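Local coordinates for protein mitochondrial import inner membrane translocase subunit TIM8 (Saccharomyces cerevisiae, PDB 3CJH) that acts as a chaperone of the mitochondrial intermembrane space, helping some multi-pass proteins insert into the inner membrane and passing beta-barrel precursors on to the SAM complex, at residues 15-27 / 38-50. Residues are numbered along the deposited sequence; the frame is centred on the assembly and turned at random.
Sequences HQFTNICFKKCVE and EEQCLSNCVNRFL
Two disulfides, Cys21–Cys45 and Cys25–Cys41, join helix 7-25 to helix 36-62, giving the twin CX3C helical hairpin of the small Tim family. The covalent evidence is direct: Cys21 SG lies 2.1 Å from Cys45 SG. The C–S–S–C torsion there is -90°, and the second bridge has a similar left-handed twist. The arms of each bridge leave their helices differently, SG lying beside the backbone N on 7-25 but beside the carbonyl carbon on 36-62, and the sulfurs meet between the axes. No hydrogen bond crosses between the segments. The axes of 15-25 and 38-50 come within 9.4 Å at 138°, well short of antiparallel, so these segments splay.

Apolar packing continues beyond the bridges. Phe49 CD1 lies at the edge of the Phe17 ring, 3.6 Å from Phe17 CE1. The two ring planes are inclined at 64°. Ile20 CD1 meets Phe49 CZ at 3.7 Å. Replacing Phe49 by an alanine would probably leave Phe17 and Ile20 without their shared partner and open a gap between the diverging helices. An aromatic side chain of a neighbouring subunit also meets the Phe49 ring.

Near the loop, Cys25 is a knob in a hole formed by Glu38, Cys41, Leu42 and Cys45, and its CB touches Leu42 CD1 at 3.6 Å.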
loop_
_atom_site.group_PDB
_atom_site.type_symbol
_atom_site.label_atom_id
_atom_site.label_comp_id
_atom_site.label_asym_id
_atom_site.label_seq_id
_atom_site.Cartn_x
_atom_site.Cartn_y
_atom_site.Cartn_z
ATOM N N HIS B 15 11.786 1.415 11.228
ATOM C CA HIS B 15 11.563 0.644 10.000
ATOM C C HIS B 15 10.404 1.237 9.229
ATOM O O HIS B 15 10.494 1.505 8.030
ATOM C CB HIS B 15 11.194 -0.815 10.282
ATOM C CG HIS B 15 12.286 -1.612 10.905
ATOM N ND1 HIS B 15 13.619 -1.304 10.738
ATOM C CD2 HIS B 15 12.247 -2.733 11.663
ATOM C CE1 HIS B 15 14.354 -2.186 11.391
ATOM N NE2 HIS B 15 13.547 -3.066 11.958
ATOM N N GLN B 16 9.298 1.428 9.927
ATOM C CA GLN B 16 8.122 1.905 9.265
ATOM C C GLN B 16 8.325 3.300 8.701
ATOM O O GLN B 16 7.983 3.545 7.538
ATOM C CB GLN B 16 6.917 1.876 10.180
ATOM C CG GLN B 16 5.744 2.468 9.462
ATOM C CD GLN B 16 4.453 2.015 9.949
ATOM O OE1 GLN B 16 4.335 0.970 10.613
ATOM N NE2 GLN B 16 3.435 2.805 9.623
ATOM N N PHE B 17 8.887 4.202 9.510
ATOM C CA PHE B 17 9.125 5.581 9.060
ATOM C C PHE B 17 10.039 5.611 7.857
ATOM O O PHE B 17 9.789 6.334 6.891
ATOM C CB PHE B 17 9.731 6.437 10.165
ATOM C CG PHE B 17 8.782 6.752 11.269
ATOM C CD1 PHE B 17 7.490 7.196 10.988
ATOM C CD2 PHE B 17 9.172 6.624 12.604
ATOM C CE1 PHE B 17 6.592 7.486 12.018
ATOM C CE2 PHE B 17 8.277 6.918 13.646
ATOM C CZ PHE B 17 6.987 7.351 13.349
ATOM N N THR B 18 11.093 4.806 7.930
ATOM C CA THR B 18 12.057 4.716 6.854
ATOM C C THR B 18 11.355 4.270 5.592
ATOM O O THR B 18 11.539 4.859 4.522
ATOM C CB THR B 18 13.171 3.750 7.174
ATOM O OG1 THR B 18 13.916 4.226 8.312
ATOM C CG2 THR B 18 14.103 3.657 6.011
ATOM N N ASN B 19 10.510 3.256 5.721
ATOM C CA ASN B 19 9.761 2.764 4.579
ATOM C C ASN B 19 8.865 3.843 3.936
ATOM O O ASN B 19 8.855 4.007 2.708
ATOM C CB ASN B 19 8.928 1.563 4.991
ATOM C CG ASN B 19 8.144 0.992 3.843
ATOM O OD1 ASN B 19 8.675 0.803 2.745
ATOM N ND2 ASN B 19 6.865 0.729 4.076
ATOM N N ILE B 20 8.154 4.613 4.761
ATOM C CA ILE B 20 7.280 5.668 4.223
ATOM C C ILE B 20 8.096 6.795 3.607
ATOM O O ILE B 20 7.831 7.222 2.479
ATOM C CB ILE B 20 6.316 6.338 5.266
ATOM C CG1 ILE B 20 6.175 5.535 6.566
ATOM C CG2 ILE B 20 4.929 6.564 4.600
ATOM C CD1 ILE B 20 4.965 5.915 7.428
ATOM N N CYS B 21 9.078 7.280 4.366
ATOM C CA CYS B 21 9.828 8.474 3.980
ATOM C C CYS B 21 10.781 8.231 2.834
ATOM O O CYS B 21 10.979 9.097 1.996
ATOM C CB CYS B 21 10.576 9.049 5.172
ATOM S SG CYS B 21 9.481 9.800 6.395
ATOM N N PHE B 22 11.364 7.047 2.775
ATOM C CA PHE B 22 12.275 6.713 1.665
ATOM C C PHE B 22 11.564 6.859 0.308
ATOM O O PHE B 22 12.078 7.478 -0.617
ATOM C CB PHE B 22 12.787 5.301 1.826
ATOM C CG PHE B 22 13.723 4.864 0.733
ATOM C CD1 PHE B 22 15.057 5.197 0.778
ATOM C CD2 PHE B 22 13.278 4.080 -0.318
ATOM C CE1 PHE B 22 15.932 4.769 -0.225
ATOM C CE2 PHE B 22 14.151 3.660 -1.311
ATOM C CZ PHE B 22 15.471 4.004 -1.262
ATOM N N LYS B 23 10.366 6.295 0.210
ATOM C CA LYS B 23 9.537 6.436 -0.986
ATOM C C LYS B 23 9.312 7.888 -1.392
ATOM O O LYS B 23 9.426 8.245 -2.573
ATOM C CB LYS B 23 8.164 5.856 -0.732
ATOM C CG LYS B 23 8.112 4.370 -0.478
ATOM C CD LYS B 23 6.669 3.942 -0.105
ATOM C CE LYS B 23 6.465 2.407 -0.219
ATOM N NZ LYS B 23 5.023 1.989 -0.540
ATOM N N LYS B 24 8.979 8.711 -0.403
ATOM C CA LYS B 24 8.615 10.105 -0.634
ATOM C C LYS B 24 9.786 11.029 -0.905
ATOM O O LYS B 24 9.622 11.990 -1.654
ATOM C CB LYS B 24 7.775 10.637 0.542
ATOM C CG LYS B 24 6.454 9.886 0.628
ATOM C CD LYS B 24 5.505 10.325 1.740
ATOM C CE LYS B 24 4.122 9.662 1.539
ATOM N NZ LYS B 24 3.018 10.402 2.222
ATOM N N CYS B 25 10.949 10.749 -0.322
ATOM C CA CYS B 25 12.134 11.626 -0.462
ATOM C C CYS B 25 13.234 11.163 -1.421
ATOM O O CYS B 25 13.979 12.002 -1.941
ATOM C CB CYS B 25 12.793 11.855 0.878
ATOM S SG CYS B 25 11.792 12.826 1.972
ATOM N N VAL B 26 13.379 9.854 -1.607
ATOM C CA VAL B 26 14.343 9.330 -2.568
ATOM C C VAL B 26 13.598 9.097 -3.858
ATOM O O VAL B 26 12.968 8.046 -4.037
ATOM C CB VAL B 26 14.964 8.016 -2.122
ATOM C CG1 VAL B 26 15.870 7.482 -3.222
ATOM C CG2 VAL B 26 15.738 8.185 -0.819
ATOM N N GLU B 27 13.653 10.073 -4.758
ATOM C CA GLU B 27 12.834 9.989 -5.948
ATOM C C GLU B 27 13.456 9.070 -7.002
ATOM O O GLU B 27 12.749 8.542 -7.872
ATOM C CB GLU B 27 12.527 11.379 -6.521
ATOM C CG GLU B 27 13.363 11.833 -7.757
ATOM C CD GLU B 27 14.361 12.933 -7.476
ATOM O OE1 GLU B 27 15.282 13.097 -8.311
ATOM O OE2 GLU B 27 14.227 13.639 -6.447
ATOM N N GLU B 38 17.826 15.590 -0.289
ATOM C CA GLU B 38 17.143 14.369 0.160
ATOM C C GLU B 38 17.450 13.965 1.589
ATOM O O GLU B 38 16.716 13.186 2.164
ATOM C CB GLU B 38 17.342 13.182 -0.821
ATOM C CG GLU B 38 18.693 12.506 -0.852
ATOM C CD GLU B 38 18.988 11.758 -2.200
ATOM O OE1 GLU B 38 18.075 11.133 -2.798
ATOM O OE2 GLU B 38 20.152 11.783 -2.670
ATOM N N GLU B 39 18.507 14.508 2.176
ATOM C CA GLU B 39 18.819 14.221 3.573
ATOM C C GLU B 39 17.925 15.030 4.529
ATOM O O GLU B 39 17.504 14.546 5.581
ATOM C CB GLU B 39 20.291 14.525 3.867
ATOM C CG GLU B 39 20.910 13.482 4.784
ATOM C CD GLU B 39 22.344 13.790 5.181
ATOM O OE1 GLU B 39 22.685 14.993 5.296
ATOM O OE2 GLU B 39 23.124 12.818 5.385
ATOM N N GLN B 40 17.658 16.272 4.148
ATOM C CA GLN B 40 16.832 17.194 4.929
ATOM C C GLN B 40 15.329 16.840 4.778
ATOM O O GLN B 40 14.542 16.903 5.727
ATOM C CB GLN B 40 17.121 18.614 4.438
ATOM C CG GLN B 40 16.542 19.730 5.284
ATOM C CD GLN B 40 17.288 19.930 6.623
ATOM O OE1 GLN B 40 18.485 19.655 6.732
ATOM N NE2 GLN B 40 16.572 20.427 7.641
ATOM N N CYS B 41 14.941 16.457 3.566
ATOM C CA CYS B 41 13.596 15.933 3.288
ATOM C C CYS B 41 13.306 14.737 4.198
ATOM O O CYS B 41 12.228 14.608 4.764
ATOM C CB CYS B 41 13.524 15.494 1.818
ATOM S SG CYS B 41 11.921 14.787 1.230
ATOM N N LEU B 42 14.309 13.879 4.331
ATOM C CA LEU B 42 14.242 12.668 5.146
ATOM C C LEU B 42 13.994 12.945 6.647
ATOM O O LEU B 42 13.200 12.292 7.286
ATOM C CB LEU B 42 15.540 11.885 4.946
ATOM C CG LEU B 42 15.471 10.431 4.468
ATOM C CD1 LEU B 42 14.243 10.101 3.624
ATOM C CD2 LEU B 42 16.757 10.066 3.683
ATOM N N SER B 43 14.665 13.940 7.199
ATOM C CA SER B 43 14.541 14.258 8.628
ATOM C C SER B 43 13.318 15.119 8.931
ATOM O O SER B 43 12.676 14.927 9.972
ATOM C CB SER B 43 15.792 14.962 9.132
ATOM O OG SER B 43 15.931 16.236 8.531
ATOM N N ASN B 44 13.027 16.084 8.055
ATOM C CA ASN B 44 11.720 16.780 8.055
ATOM C C ASN B 44 10.550 15.788 8.010
ATOM O O ASN B 44 9.627 15.876 8.797
ATOM C CB ASN B 44 11.571 17.650 6.807
ATOM C CG ASN B 44 12.462 18.867 6.802
ATOM O OD1 ASN B 44 13.070 19.247 7.819
ATOM N ND2 ASN B 44 12.546 19.499 5.630
ATOM N N CYS B 45 10.589 14.860 7.059
ATOM C CA CYS B 45 9.521 13.837 6.892
ATOM C C CYS B 45 9.179 13.118 8.226
ATOM O O CYS B 45 8.015 13.098 8.640
ATOM C CB CYS B 45 9.927 12.829 5.800
ATOM S SG CYS B 45 8.754 11.496 5.400
ATOM N N VAL B 46 10.197 12.578 8.902
ATOM C CA VAL B 46 10.022 11.943 10.219
ATOM C C VAL B 46 9.365 12.897 11.250
ATOM O O VAL B 46 8.427 12.511 11.963
ATOM C CB VAL B 46 11.363 11.506 10.876
ATOM C CG1 VAL B 46 11.116 10.384 11.888
ATOM C CG2 VAL B 46 12.386 11.085 9.858
ATOM N N ASN B 47 9.887 14.121 11.342
ATOM C CA ASN B 47 9.418 15.096 12.328
ATOM C C ASN B 47 7.966 15.485 12.086
ATOM O O ASN B 47 7.119 15.468 12.984
ATOM C CB ASN B 47 10.291 16.359 12.278
ATOM C CG ASN B 47 11.511 16.246 13.149
ATOM O OD1 ASN B 47 11.390 16.215 14.363
ATOM N ND2 ASN B 47 12.686 16.180 12.544
ATOM N N ARG B 48 7.712 15.859 10.844
ATOM C CA ARG B 48 6.383 16.192 10.356
ATOM C C ARG B 48 5.397 15.032 10.594
ATOM O O ARG B 48 4.234 15.237 10.959
ATOM C CB ARG B 48 6.480 16.528 8.856
ATOM C CG ARG B 48 5.738 17.752 8.428
ATOM C CD ARG B 48 6.027 18.993 9.318
ATOM N NE ARG B 48 7.403 19.470 9.238
ATOM C CZ ARG B 48 8.250 19.605 10.265
ATOM N NH1 ARG B 48 7.903 19.307 11.518
ATOM N NH2 ARG B 48 9.473 20.072 10.035
ATOM N N PHE B 49 5.875 13.805 10.424
ATOM C CA PHE B 49 5.031 12.648 10.696
ATOM C C PHE B 49 4.666 12.527 12.183
ATOM O O PHE B 49 3.519 12.276 12.522
ATOM C CB PHE B 49 5.696 11.361 10.236
ATOM C CG PHE B 49 4.728 10.388 9.731
ATOM C CD1 PHE B 49 4.050 9.557 10.617
ATOM C CD2 PHE B 49 4.408 10.361 8.361
ATOM C CE1 PHE B 49 3.097 8.669 10.147
ATOM C CE2 PHE B 49 3.461 9.489 7.881
ATOM C CZ PHE B 49 2.794 8.636 8.780
ATOM N N LEU B 50 5.654 12.709 13.057
ATOM C CA LEU B 50 5.437 12.667 14.514
ATOM C C LEU B 50 4.478 13.751 14.975
ATOM O O LEU B 50 3.604 13.498 15.798
ATOM C CB LEU B 50 6.769 12.817 15.257
ATOM C CG LEU B 50 7.676 11.603 15.054
ATOM C CD1 LEU B 50 9.144 11.947 15.262
ATOM C CD2 LEU B 50 7.215 10.444 15.961
#